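Local atomic coordinates of oxidoreductase, zinc-binding dehydrogenase family (Myxococcus xanthus, PDB entry 5K1S), a protein that belongs to the zinc-binding medium-chain reductases and takes part in an alternative de novo route to isovaleryl coenzyme A. Residues Val56-His59 against Asp60-Arg64; Pro93-Lys96 against Thr97-Ala101; Asp111-Leu114 against Cys115-Gly118; Ala263-Asp266 against Gln267-Ser271. All coordinates share one frame; numbering follows the deposited sequence.

Contact 1: residues Val56-His59 against Asp60-Arg64; sequences VCYH and DVINR. With ZN (zinc ion), chain F.
Cys57 and Asp60 form a capping box at the start of helix 58-64, and the N-cap residue is also a zinc ligand. Cys57 SG lies 2.5 Å from the zinc ion, whose site His79 and Cys166 complete. SG also accepts a weak bond from His59 N. Cys57 N in turn donates a hydrogen bond, nearly straight (169°), to Asp60 OD2 over 3.1 Å, reaching it from above the carboxylate plane. Tyr138 OH adds a weak bond to the same oxygen. Exchanging Asp60 for an alanine would probably leave Cys57 N without its acceptor and the backbone beside the zinc ligand less firmly fixed.

Tyr58, the first residue after the cap, leans over the first turn. Its CG stands anti to the backbone N (chi1 -177°), which sets the ring alongside the residues one turn on. Val61 CB sits over one ring face, 4.3 Å from the centroid, a CH-pi contact, while the Ile62 side chain runs at about a right angle to that of Tyr58. The His59 ring meets that of His79, and its NE2 is hydrogen-bonded to Glu132. Tyr58 CE2 rests 3.6 Å from Ile62 CG1.

Contact 2: residues Pro93-Lys96 against Thr97-Ala101; sequences PGWK and TGDRA
A type II beta turn from Lys96 to Asp99 leads into strand 100-103 of the GroES-like domain, and the side chain of Asp99 folds back across it to Lys96. The turn is closed by Asp99 N, which donates to Lys96 O over 3.2 Å. Gly98 occupies its third position with phi at 95°, where a side chain would run into the carbonyl oxygen of Thr97. A second link runs in the reverse sense: Lys96 N points almost straight (176°) at Asp99 OD2, 2.6 Å away, and meets it from above the carboxylate plane. The two backbone ends of the turn are therefore joined twice, once through the main chain and once through a carboxylate.

The other oxygen faces the lysine amine. Lys96 CG lies between its backbone N and carbonyl carbon (chi1 60°), a torsion that carries the chain over Asp99 at about a right angle, and a bend at the last torsion brings Lys96 NZ to 3.3 Å from Asp99 OD1. This salt bridge is long and its hydrogen bond weak.

The indole of Trp95 is buried. Its six-membered ring meets Asp99 CB edge-on, with CE3 at 3.8 Å, and ring and carboxylate planes are 67° apart. Trp95 CZ3 also touches Ala101 CB, 3.8 Å away. Strands 46-56, 80-88 and 149-151 contribute Val47, Val85 and Leu149 to its packing, and Arg151 of strand 149-151 makes a cation-pi contact with it.

Contact 3: residues Asp111-Leu114 against Cys115-Gly118; sequences DCAL and CRSG. With ZN (zinc ion), chain E.
Ala113 O is gripped twice by Ser117: OG donates to it over 2.7 Å from above the carbonyl plane, and Ser117 N adds a weak bond. The hydroxyl thus turns back onto the helix it follows, its OG lying beside the backbone N (chi1 -50°). Ser117 N also donates to Leu114 O. Gly118 then leaves the helix with positive phi in a Schellman motif, its N bonded to Cys115 O.

The opposite end of this short helix is built round metal. Cys112, the N-cap, holds the zinc ion through SG at 2.3 Å, and Cys115 binds it through its own SG at 2.2 Å. Cys112 SG additionally accepts a nearly straight bond from Cys115 N over 3.5 Å. Such an N-H to sulfur bond would be expected to ease the negative charge gathered on a zinc-bound thiolate.

Arg116 doubles back over the first turn, bent at chi3. Its NH2 reaches Asp111 O at 2.6 Å, the bond lying in the carbonyl plane and in the guanidinium plane as well, while Ala113 CA packs over one face of the group, 3.6 Å above it.

Cys109 and Cys123 complete the four-cysteine site, as in the structural zinc lobe of medium-chain dehydrogenases. Helix 113-116 lies in the connection between strands 100-103 and 141-145, with Leu114 resting on Leu122 and Cys115 on Ser108 in the adjoining loops.

Contact 4: residues Ala263-Asp266 against Gln267-Ser271; sequences ATFD and QTLKS
Thr264 O accepts from Thr268 N over 2.9 Å, an ordinary bond of helix 262-270, and Thr268 OG1 comes to 3.0 Å from the same oxygen. Where the hydroxyl proton points is not settled, because Thr268 OG1 is also hydrogen-bonded to Glu258 OE1. That carboxylate oxygen takes a weak bond from Thr264 OG1 too, so the two threonines of one helical face share an acid at the end of strand 253-258. Gln267 OE1 takes a weak bond from Ala241 N.

One residue on from Thr268, Leu269 N is satisfied by Phe265 O at 3.0 Å, while Lys270 N makes only a weak bond to Asp266 O. The Lys270 side chain adds a salt bridge: NZ meets Asp266 OD2 at 2.8 Å on the syn side, 19° out of the carboxylate plane. Asp266 CG, anti to the backbone N (chi1 -174°), and the extended lysine chain bring the charges together across one turn. With a leucine in place of Asp266, Lys270 NZ would probably lose its carboxylate mate and be freer to swing.

Phe265 CE2 touches Leu269 CD1, 3.6 Å away, and the phenylalanine also packs on Leu291 of the second subunit. The helix is therefore divided by chemistry: hydroxyls turned to Glu258, apolar groups toward the subunit interface, and an ion pair on its more exposed flank.

In the fold
Contacts 1, 2 and 3 follow one another along the GroES-like part of the chain, whereas contact 4 belongs to the nucleotide-binding-type domain with its parallel sheet. Two contacts hold zinc: contact 1 supplies one ligand of the three-residue site, probably the catalytic one as in related dehydrogenases, and contact 3 supplies two of the four cysteines of the other. The two zinc ions are 20.3 Å apart, and the centres of contacts 1 and 3 about 28 Å. Contact 2 carries no metal; its nearest atoms lie about 14 Å from those of contact 1 and of contact 3. Contacts 2 and 4 flank the chain's centre, their centres about 45 Å apart.

Contact 1: residues Val56-His59 against Asp60-Arg64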
ATOM      1  N   VAL A  56     -27.041 -11.667  -5.271  1.00 54.72           N
ATOM      2  CA  VAL A  56     -27.283 -11.083  -3.957  1.00 53.82           C
ATOM      3  C   VAL A  56     -25.929 -10.897  -3.284  1.00 53.72           C
ATOM      4  O   VAL A  56     -25.241 -11.871  -2.969  1.00 55.65           O
ATOM      5  CB  VAL A  56     -28.209 -11.962  -3.109  1.00 55.68           C
ATOM      6  CG1 VAL A  56     -28.479 -11.305  -1.756  1.00 54.82           C
ATOM      7  CG2 VAL A  56     -29.513 -12.228  -3.848  1.00 56.47           C
ATOM      8  N   CYS A  57     -25.547  -9.643  -3.070  1.00 57.40           N
ATOM      9  CA  CYS A  57     -24.299  -9.291  -2.411  1.00 57.46           C
ATOM     10  C   CYS A  57     -24.602  -8.687  -1.046  1.00 56.85           C
ATOM     11  O   CYS A  57     -25.559  -7.922  -0.899  1.00 55.69           O
ATOM     12  CB  CYS A  57     -23.501  -8.300  -3.266  1.00 56.52           C
ATOM     13  SG  CYS A  57     -21.961  -7.744  -2.528  1.00 57.06           S
ATOM     14  N   TYR A  58     -23.791  -9.040  -0.043  1.00 57.70           N
ATOM     15  CA  TYR A  58     -24.020  -8.517   1.301  1.00 57.41           C
ATOM     16  C   TYR A  58     -24.071  -6.996   1.303  1.00 55.89           C
ATOM     17  O   TYR A  58     -24.725  -6.394   2.162  1.00 55.44           O
ATOM     18  CB  TYR A  58     -22.935  -9.005   2.261  1.00 58.86           C
ATOM     19  CG  TYR A  58     -23.161  -8.557   3.687  1.00 58.82           C
ATOM     20  CD1 TYR A  58     -24.016  -9.257   4.526  1.00 59.77           C
ATOM     21  CD2 TYR A  58     -22.527  -7.430   4.190  1.00 58.20           C
ATOM     22  CE1 TYR A  58     -24.231  -8.851   5.828  1.00 59.88           C
ATOM     23  CE2 TYR A  58     -22.736  -7.015   5.493  1.00 58.38           C
ATOM     24  CZ  TYR A  58     -23.588  -7.730   6.307  1.00 59.10           C
ATOM     25  OH  TYR A  58     -23.800  -7.323   7.606  1.00 59.41           O
ATOM     26  N   HIS A  59     -23.377  -6.362   0.356  1.00 41.04           N
ATOM     27  CA  HIS A  59     -23.547  -4.932   0.125  1.00 40.54           C
ATOM     28  C   HIS A  59     -25.026  -4.565   0.062  1.00 40.37           C
ATOM     29  O   HIS A  59     -25.439  -3.521   0.579  1.00 40.28           O
ATOM     30  CB  HIS A  59     -22.831  -4.551  -1.172  1.00 40.51           C
ATOM     31  CG  HIS A  59     -22.786  -3.079  -1.445  1.00 40.37           C
ATOM     32  ND1 HIS A  59     -21.811  -2.256  -0.924  1.00 40.92           N
ATOM     33  CD2 HIS A  59     -23.581  -2.286  -2.203  1.00 40.22           C
ATOM     34  CE1 HIS A  59     -22.011  -1.019  -1.342  1.00 40.88           C
ATOM     35  NE2 HIS A  59     -23.078  -1.011  -2.121  1.00 40.29           N
ATOM     36  N   ASP A  60     -25.841  -5.424  -0.561  1.00 44.46           N
ATOM     37  CA  ASP A  60     -27.274  -5.161  -0.663  1.00 43.93           C
ATOM     38  C   ASP A  60     -27.933  -5.145   0.710  1.00 44.29           C
ATOM     39  O   ASP A  60     -28.880  -4.386   0.942  1.00 44.01           O
ATOM     40  CB  ASP A  60     -27.943  -6.212  -1.551  1.00 44.33           C
ATOM     41  CG  ASP A  60     -27.395  -6.220  -2.965  1.00 44.07           C
ATOM     42  OD1 ASP A  60     -26.914  -5.164  -3.430  1.00 43.46           O
ATOM     43  OD2 ASP A  60     -27.451  -7.286  -3.613  1.00 44.86           O
ATOM     44  N   VAL A  61     -27.462  -5.994   1.626  1.00 49.98           N
ATOM     45  CA  VAL A  61     -27.989  -5.990   2.988  1.00 50.55           C
ATOM     46  C   VAL A  61     -27.755  -4.631   3.632  1.00 50.06           C
ATOM     47  O   VAL A  61     -28.680  -4.004   4.162  1.00 50.08           O
ATOM     48  CB  VAL A  61     -27.348  -7.120   3.816  1.00 51.92           C
ATOM     49  CG1 VAL A  61     -27.809  -7.055   5.269  1.00 52.63           C
ATOM     50  CG2 VAL A  61     -27.677  -8.478   3.211  1.00 53.10           C
ATOM     51  N   ILE A  62     -26.507  -4.160   3.596  1.00 43.59           N
ATOM     52  CA  ILE A  62     -26.182  -2.857   4.167  1.00 43.61           C
ATOM     53  C   ILE A  62     -27.061  -1.784   3.539  1.00 43.05           C
ATOM     54  O   ILE A  62     -27.624  -0.928   4.232  1.00 43.38           O
ATOM     55  CB  ILE A  62     -24.686  -2.546   3.974  1.00 43.99           C
ATOM     56  CG1 ILE A  62     -23.818  -3.668   4.557  1.00 44.86           C
ATOM     57  CG2 ILE A  62     -24.327  -1.223   4.634  1.00 44.41           C
ATOM     58  CD1 ILE A  62     -22.354  -3.566   4.185  1.00 45.57           C
ATOM     59  N   ASN A  63     -27.201  -1.829   2.214  1.00 39.98           N
ATOM     60  CA  ASN A  63     -28.051  -0.875   1.512  1.00 39.95           C
ATOM     61  C   ASN A  63     -29.480  -0.927   2.039  1.00 40.15           C
ATOM     62  O   ASN A  63     -30.097   0.113   2.298  1.00 40.31           O
ATOM     63  CB  ASN A  63     -28.010  -1.171   0.010  1.00 39.82           C
ATOM     64  CG  ASN A  63     -28.636  -0.072  -0.828  1.00 39.85           C
ATOM     65  OD1 ASN A  63     -28.862   1.040  -0.355  1.00 39.99           O
ATOM     66  ND2 ASN A  63     -28.906  -0.381  -2.087  1.00 39.81           N
ATOM     67  N   ARG A  64     -30.017  -2.135   2.219  1.00 50.93           N
ATOM     68  CA  ARG A  64     -31.401  -2.274   2.662  1.00 51.55           C
ATOM     69  C   ARG A  64     -31.626  -1.639   4.028  1.00 52.28           C
ATOM     70  O   ARG A  64     -32.723  -1.143   4.305  1.00 52.93           O
ATOM     71  CB  ARG A  64     -31.797  -3.750   2.701  1.00 52.08           C
ATOM     72  CG  ARG A  64     -33.173  -3.992   3.299  1.00 53.16           C
ATOM     73  CD  ARG A  64     -33.554  -5.458   3.304  1.00 54.17           C
ATOM     74  NE  ARG A  64     -32.551  -6.305   3.945  1.00 54.52           N
ATOM     75  CZ  ARG A  64     -32.292  -6.318   5.246  1.00 55.03           C
ATOM     76  NH1 ARG A  64     -32.942  -5.512   6.073  1.00 55.21           N
ATOM     77  NH2 ARG A  64     -31.363  -7.134   5.724  1.00 55.64           N
TER
HETATM   78 ZN    ZN F 402     -21.146  -6.545  -4.550  1.00 70.31          ZN

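Contact 2: residues Pro93-Lys96 against Thr97-Ala101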
ATOM      1  N   PRO A  93     -22.950   3.082 -29.774  1.00 59.13           N
ATOM      2  CA  PRO A  93     -22.385   2.444 -30.977  1.00 62.01           C
ATOM      3  C   PRO A  93     -21.970   1.000 -30.762  1.00 62.57           C
ATOM      4  O   PRO A  93     -22.148   0.171 -31.664  1.00 64.34           O
ATOM      5  CB  PRO A  93     -21.185   3.341 -31.313  1.00 63.75           C
ATOM      6  CG  PRO A  93     -20.847   4.033 -30.030  1.00 61.68           C
ATOM      7  CD  PRO A  93     -22.149   4.233 -29.326  1.00 58.96           C
ATOM      8  N   GLY A  94     -21.423   0.674 -29.596  1.00 66.90           N
ATOM      9  CA  GLY A  94     -20.973  -0.675 -29.330  1.00 67.48           C
ATOM     10  C   GLY A  94     -22.031  -1.625 -28.827  1.00 65.94           C
ATOM     11  O   GLY A  94     -21.728  -2.796 -28.585  1.00 66.48           O
ATOM     12  N   TRP A  95     -23.271  -1.167 -28.669  1.00 55.82           N
ATOM     13  CA  TRP A  95     -24.327  -1.973 -28.072  1.00 54.26           C
ATOM     14  C   TRP A  95     -25.547  -1.980 -28.976  1.00 54.97           C
ATOM     15  O   TRP A  95     -26.016  -0.920 -29.406  1.00 54.82           O
ATOM     16  CB  TRP A  95     -24.696  -1.444 -26.684  1.00 51.50           C
ATOM     17  CG  TRP A  95     -23.588  -1.611 -25.697  1.00 51.06           C
ATOM     18  CD1 TRP A  95     -22.657  -0.680 -25.342  1.00 50.93           C
ATOM     19  CD2 TRP A  95     -23.285  -2.790 -24.946  1.00 50.83           C
ATOM     20  NE1 TRP A  95     -21.796  -1.204 -24.409  1.00 50.58           N
ATOM     21  CE2 TRP A  95     -22.159  -2.499 -24.150  1.00 50.51           C
ATOM     22  CE3 TRP A  95     -23.855  -4.062 -24.867  1.00 50.99           C
ATOM     23  CZ2 TRP A  95     -21.595  -3.434 -23.288  1.00 50.28           C
ATOM     24  CZ3 TRP A  95     -23.294  -4.988 -24.011  1.00 50.82           C
ATOM     25  CH2 TRP A  95     -22.177  -4.670 -23.233  1.00 50.44           C
ATOM     26  N   LYS A  96     -26.050  -3.177 -29.262  1.00 63.11           N
ATOM     27  CA  LYS A  96     -27.256  -3.365 -30.051  1.00 64.02           C
ATOM     28  C   LYS A  96     -28.182  -4.320 -29.313  1.00 63.01           C
ATOM     29  O   LYS A  96     -27.766  -5.044 -28.404  1.00 62.22           O
ATOM     30  CB  LYS A  96     -26.934  -3.914 -31.450  1.00 71.43           C
ATOM     31  CG  LYS A  96     -26.226  -5.261 -31.439  1.00 72.89           C
ATOM     32  CD  LYS A  96     -25.976  -5.769 -32.852  1.00 76.24           C
ATOM     33  CE  LYS A  96     -25.339  -7.152 -32.848  1.00 77.91           C
ATOM     34  NZ  LYS A  96     -24.012  -7.161 -32.169  1.00 77.44           N
ATOM     35  N   THR A  97     -29.452  -4.308 -29.707  1.00 50.93           N
ATOM     36  CA  THR A  97     -30.416  -5.234 -29.128  1.00 50.43           C
ATOM     37  C   THR A  97     -29.932  -6.669 -29.300  1.00 52.15           C
ATOM     38  O   THR A  97     -29.362  -7.033 -30.332  1.00 54.47           O
ATOM     39  CB  THR A  97     -31.787  -5.063 -29.781  1.00 50.96           C
ATOM     40  OG1 THR A  97     -31.681  -5.294 -31.194  1.00 53.58           O
ATOM     41  CG2 THR A  97     -32.330  -3.663 -29.529  1.00 49.78           C
ATOM     42  N   GLY A  98     -30.160  -7.486 -28.274  1.00 50.61           N
ATOM     43  CA  GLY A  98     -29.725  -8.863 -28.278  1.00 51.36           C
ATOM     44  C   GLY A  98     -28.390  -9.113 -27.609  1.00 51.13           C
ATOM     45  O   GLY A  98     -28.066 -10.275 -27.333  1.00 51.53           O
ATOM     46  N   ASP A  99     -27.607  -8.071 -27.343  1.00 61.51           N
ATOM     47  CA  ASP A  99     -26.319  -8.250 -26.689  1.00 61.11           C
ATOM     48  C   ASP A  99     -26.507  -8.702 -25.244  1.00 59.15           C
ATOM     49  O   ASP A  99     -27.526  -8.423 -24.606  1.00 57.58           O
ATOM     50  CB  ASP A  99     -25.511  -6.952 -26.730  1.00 60.31           C
ATOM     51  CG  ASP A  99     -25.065  -6.583 -28.135  1.00 62.61           C
ATOM     52  OD1 ASP A  99     -24.895  -7.496 -28.971  1.00 65.04           O
ATOM     53  OD2 ASP A  99     -24.879  -5.377 -28.403  1.00 62.17           O
ATOM     54  N   ARG A 100     -25.503  -9.408 -24.731  1.00 53.21           N
ATOM     55  CA  ARG A 100     -25.526  -9.975 -23.388  1.00 51.73           C
ATOM     56  C   ARG A 100     -24.603  -9.154 -22.498  1.00 50.19           C
ATOM     57  O   ARG A 100     -23.405  -9.042 -22.782  1.00 51.35           O
ATOM     58  CB  ARG A 100     -25.092 -11.439 -23.415  1.00 54.03           C
ATOM     59  CG  ARG A 100     -25.873 -12.297 -24.399  1.00 56.20           C
ATOM     60  CD  ARG A 100     -25.166 -13.616 -24.666  1.00 59.25           C
ATOM     61  NE  ARG A 100     -24.931 -14.370 -23.437  1.00 59.22           N
ATOM     62  CZ  ARG A 100     -25.808 -15.203 -22.885  1.00 59.55           C
ATOM     63  NH1 ARG A 100     -26.995 -15.401 -23.446  1.00 59.92           N
ATOM     64  NH2 ARG A 100     -25.499 -15.841 -21.765  1.00 59.65           N
ATOM     65  N   ALA A 101     -25.153  -8.591 -21.422  1.00 46.46           N
ATOM     66  CA  ALA A 101     -24.424  -7.640 -20.595  1.00 45.33           C
ATOM     67  C   ALA A 101     -24.524  -8.012 -19.121  1.00 44.35           C
ATOM     68  O   ALA A 101     -25.411  -8.758 -18.699  1.00 44.21           O
ATOM     69  CB  ALA A 101     -24.947  -6.213 -20.801  1.00 44.78           C
TER

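Contact 3: residues Asp111-Leu114 against Cys115-Gly118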
ATOM      1  N   ASP A 111     -13.544  10.713 -17.973  1.00 79.45           N
ATOM      2  CA  ASP A 111     -12.877  11.901 -18.490  1.00 80.16           C
ATOM      3  C   ASP A 111     -11.869  12.513 -17.531  1.00 79.86           C
ATOM      4  O   ASP A 111     -10.918  13.151 -17.991  1.00 80.80           O
ATOM      5  CB  ASP A 111     -13.916  12.973 -18.856  1.00 79.11           C
ATOM      6  CG  ASP A 111     -14.860  12.516 -19.949  1.00 79.49           C
ATOM      7  OD1 ASP A 111     -14.415  11.774 -20.849  1.00 80.67           O
ATOM      8  OD2 ASP A 111     -16.050  12.898 -19.907  1.00 78.16           O
ATOM      9  N   CYS A 112     -12.045  12.347 -16.224  1.00 63.90           N
ATOM     10  CA  CYS A 112     -11.109  12.925 -15.274  1.00 62.90           C
ATOM     11  C   CYS A 112      -9.761  12.212 -15.350  1.00 65.02           C
ATOM     12  O   CYS A 112      -9.630  11.124 -15.916  1.00 66.55           O
ATOM     13  CB  CYS A 112     -11.668  12.846 -13.852  1.00 60.25           C
ATOM     14  SG  CYS A 112     -11.758  11.171 -13.178  1.00 61.23           S
ATOM     15  N   ALA A 113      -8.746  12.850 -14.763  1.00 58.76           N
ATOM     16  CA  ALA A 113      -7.399  12.288 -14.785  1.00 60.62           C
ATOM     17  C   ALA A 113      -7.395  10.838 -14.316  1.00 61.30           C
ATOM     18  O   ALA A 113      -6.797   9.966 -14.956  1.00 62.74           O
ATOM     19  CB  ALA A 113      -6.471  13.136 -13.915  1.00 59.14           C
ATOM     20  N   LEU A 114      -8.066  10.563 -13.196  1.00 51.99           N
ATOM     21  CA  LEU A 114      -8.065   9.214 -12.640  1.00 52.51           C
ATOM     22  C   LEU A 114      -8.613   8.207 -13.641  1.00 53.31           C
ATOM     23  O   LEU A 114      -8.021   7.142 -13.857  1.00 53.94           O
ATOM     24  CB  LEU A 114      -8.877   9.186 -11.347  1.00 50.31           C
ATOM     25  CG  LEU A 114      -8.289  10.000 -10.196  1.00 48.08           C
ATOM     26  CD1 LEU A 114      -9.348  10.281  -9.145  1.00 45.17           C
ATOM     27  CD2 LEU A 114      -7.109   9.265  -9.583  1.00 49.12           C
ATOM     28  N   CYS A 115      -9.752   8.523 -14.261  1.00 53.84           N
ATOM     29  CA  CYS A 115     -10.318   7.634 -15.270  1.00 53.89           C
ATOM     30  C   CYS A 115      -9.354   7.447 -16.436  1.00 55.07           C
ATOM     31  O   CYS A 115      -9.121   6.320 -16.890  1.00 55.26           O
ATOM     32  CB  CYS A 115     -11.656   8.184 -15.764  1.00 53.10           C
ATOM     33  SG  CYS A 115     -13.052   7.922 -14.638  1.00 51.39           S
ATOM     34  N   ARG A 116      -8.782   8.546 -16.937  1.00 88.62           N
ATOM     35  CA  ARG A 116      -7.836   8.451 -18.044  1.00 89.84           C
ATOM     36  C   ARG A 116      -6.609   7.629 -17.679  1.00 90.54           C
ATOM     37  O   ARG A 116      -5.896   7.167 -18.577  1.00 91.55           O
ATOM     38  CB  ARG A 116      -7.407   9.851 -18.497  1.00 90.55           C
ATOM     39  CG  ARG A 116      -8.559  10.751 -18.930  1.00 90.04           C
ATOM     40  CD  ARG A 116      -8.077  11.940 -19.751  1.00 91.08           C
ATOM     41  NE  ARG A 116      -7.034  12.712 -19.073  1.00 91.65           N
ATOM     42  CZ  ARG A 116      -7.259  13.727 -18.242  1.00 90.35           C
ATOM     43  NH1 ARG A 116      -6.235  14.361 -17.683  1.00 90.89           N
ATOM     44  NH2 ARG A 116      -8.498  14.113 -17.962  1.00 88.44           N
ATOM     45  N   SER A 117      -6.346   7.432 -16.388  1.00 71.85           N
ATOM     46  CA  SER A 117      -5.203   6.656 -15.930  1.00 72.56           C
ATOM     47  C   SER A 117      -5.546   5.200 -15.650  1.00 72.20           C
ATOM     48  O   SER A 117      -4.679   4.452 -15.188  1.00 72.83           O
ATOM     49  CB  SER A 117      -4.615   7.285 -14.661  1.00 72.44           C
ATOM     50  OG  SER A 117      -4.391   8.672 -14.834  1.00 72.67           O
ATOM     51  N   GLY A 118      -6.781   4.780 -15.914  1.00 52.19           N
ATOM     52  CA  GLY A 118      -7.211   3.439 -15.577  1.00 51.68           C
ATOM     53  C   GLY A 118      -7.627   3.251 -14.136  1.00 50.74           C
ATOM     54  O   GLY A 118      -7.892   2.114 -13.729  1.00 50.41           O
TER
HETATM   55 ZN    ZN E 401     -13.597   9.887 -13.759  1.00 67.54          ZN

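Contact 4: residues Ala263-Asp266 against Gln267-Ser271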
ATOM      1  N   ALA A 263      -8.564  -9.025  11.164  1.00 64.93           N
ATOM      2  CA  ALA A 263      -8.473 -10.244  11.962  1.00 68.32           C
ATOM      3  C   ALA A 263      -7.180 -11.005  11.683  1.00 70.11           C
ATOM      4  O   ALA A 263      -6.601 -11.609  12.593  1.00 72.93           O
ATOM      5  CB  ALA A 263      -9.684 -11.136  11.698  1.00 69.05           C
ATOM      6  N   THR A 264      -6.713 -10.989  10.436  1.00 68.52           N
ATOM      7  CA  THR A 264      -5.531 -11.743  10.035  1.00 70.34           C
ATOM      8  C   THR A 264      -4.362 -10.855   9.633  1.00 68.96           C
ATOM      9  O   THR A 264      -3.299 -11.379   9.284  1.00 70.45           O
ATOM     10  CB  THR A 264      -5.871 -12.675   8.865  1.00 70.71           C
ATOM     11  OG1 THR A 264      -6.201 -11.894   7.710  1.00 68.23           O
ATOM     12  CG2 THR A 264      -7.046 -13.577   9.210  1.00 72.17           C
ATOM     13  N   PHE A 265      -4.522  -9.531   9.685  1.00 72.10           N
ATOM     14  CA  PHE A 265      -3.528  -8.635   9.102  1.00 70.57           C
ATOM     15  C   PHE A 265      -2.171  -8.784   9.786  1.00 72.60           C
ATOM     16  O   PHE A 265      -1.146  -8.970   9.120  1.00 73.15           O
ATOM     17  CB  PHE A 265      -4.021  -7.190   9.190  1.00 67.76           C
ATOM     18  CG  PHE A 265      -3.255  -6.235   8.322  1.00 66.32           C
ATOM     19  CD1 PHE A 265      -3.455  -6.212   6.952  1.00 66.14           C
ATOM     20  CD2 PHE A 265      -2.343  -5.355   8.874  1.00 65.98           C
ATOM     21  CE1 PHE A 265      -2.755  -5.333   6.153  1.00 65.55           C
ATOM     22  CE2 PHE A 265      -1.643  -4.475   8.079  1.00 65.46           C
ATOM     23  CZ  PHE A 265      -1.849  -4.463   6.717  1.00 65.22           C
ATOM     24  N   ASP A 266      -2.146  -8.703  11.119  1.00 79.37           N
ATOM     25  CA  ASP A 266      -0.874  -8.726  11.837  1.00 81.31           C
ATOM     26  C   ASP A 266      -0.067  -9.975  11.500  1.00 83.96           C
ATOM     27  O   ASP A 266       1.162  -9.912  11.377  1.00 84.81           O
ATOM     28  CB  ASP A 266      -1.123  -8.636  13.342  1.00 82.92           C
ATOM     29  CG  ASP A 266       0.161  -8.507  14.137  1.00 84.86           C
ATOM     30  OD1 ASP A 266       0.741  -7.401  14.151  1.00 83.32           O
ATOM     31  OD2 ASP A 266       0.586  -9.510  14.750  1.00 88.05           O
ATOM     32  N   GLN A 267      -0.737 -11.118  11.347  1.00 59.89           N
ATOM     33  CA  GLN A 267      -0.037 -12.345  10.973  1.00 62.63           C
ATOM     34  C   GLN A 267       0.371 -12.322   9.505  1.00 61.35           C
ATOM     35  O   GLN A 267       1.442 -12.827   9.147  1.00 63.13           O
ATOM     36  CB  GLN A 267      -0.918 -13.558  11.264  1.00 64.81           C
ATOM     37  CG  GLN A 267      -1.127 -13.835  12.740  1.00 67.15           C
ATOM     38  CD  GLN A 267       0.138 -14.298  13.430  1.00 70.27           C
ATOM     39  OE1 GLN A 267       0.456 -15.488  13.433  1.00 73.35           O
ATOM     40  NE2 GLN A 267       0.871 -13.360  14.018  1.00 69.66           N
ATOM     41  N   THR A 268      -0.473 -11.752   8.640  1.00 64.85           N
ATOM     42  CA  THR A 268      -0.130 -11.643   7.225  1.00 65.45           C
ATOM     43  C   THR A 268       1.212 -10.948   7.047  1.00 65.43           C
ATOM     44  O   THR A 268       2.091 -11.443   6.332  1.00 67.86           O
ATOM     45  CB  THR A 268      -1.230 -10.887   6.471  1.00 63.20           C
ATOM     46  OG1 THR A 268      -2.435 -11.663   6.464  1.00 63.68           O
ATOM     47  CG2 THR A 268      -0.813 -10.603   5.027  1.00 63.97           C
ATOM     48  N   LEU A 269       1.386  -9.793   7.691  1.00 69.56           N
ATOM     49  CA  LEU A 269       2.646  -9.062   7.589  1.00 69.49           C
ATOM     50  C   LEU A 269       3.826  -9.947   7.970  1.00 72.08           C
ATOM     51  O   LEU A 269       4.781 -10.098   7.199  1.00 73.74           O
ATOM     52  CB  LEU A 269       2.602  -7.819   8.478  1.00 66.90           C
ATOM     53  CG  LEU A 269       1.627  -6.717   8.067  1.00 64.30           C
ATOM     54  CD1 LEU A 269       1.532  -5.672   9.165  1.00 62.64           C
ATOM     55  CD2 LEU A 269       2.062  -6.078   6.757  1.00 64.06           C
ATOM     56  N   LYS A 270       3.777 -10.541   9.164  1.00 83.19           N
ATOM     57  CA  LYS A 270       4.853 -11.419   9.607  1.00 86.62           C
ATOM     58  C   LYS A 270       5.103 -12.557   8.629  1.00 88.46           C
ATOM     59  O   LYS A 270       6.197 -13.130   8.625  1.00 91.03           O
ATOM     60  CB  LYS A 270       4.526 -11.984  10.990  1.00 88.84           C
ATOM     61  CG  LYS A 270       4.354 -10.922  12.062  1.00 87.64           C
ATOM     62  CD  LYS A 270       3.747 -11.503  13.325  1.00 89.79           C
ATOM     63  CE  LYS A 270       3.499 -10.424  14.364  1.00 88.74           C
ATOM     64  NZ  LYS A 270       2.788 -10.954  15.558  1.00 90.91           N
ATOM     65  N   SER A 271       4.117 -12.891   7.800  1.00 66.44           N
ATOM     66  CA  SER A 271       4.237 -13.966   6.829  1.00 69.64           C
ATOM     67  C   SER A 271       4.844 -13.510   5.508  1.00 70.48           C
ATOM     68  O   SER A 271       5.040 -14.343   4.617  1.00 73.46           O
ATOM     69  CB  SER A 271       2.859 -14.585   6.576  1.00 70.02           C
ATOM     70  OG  SER A 271       2.951 -15.711   5.725  1.00 73.54           O
TER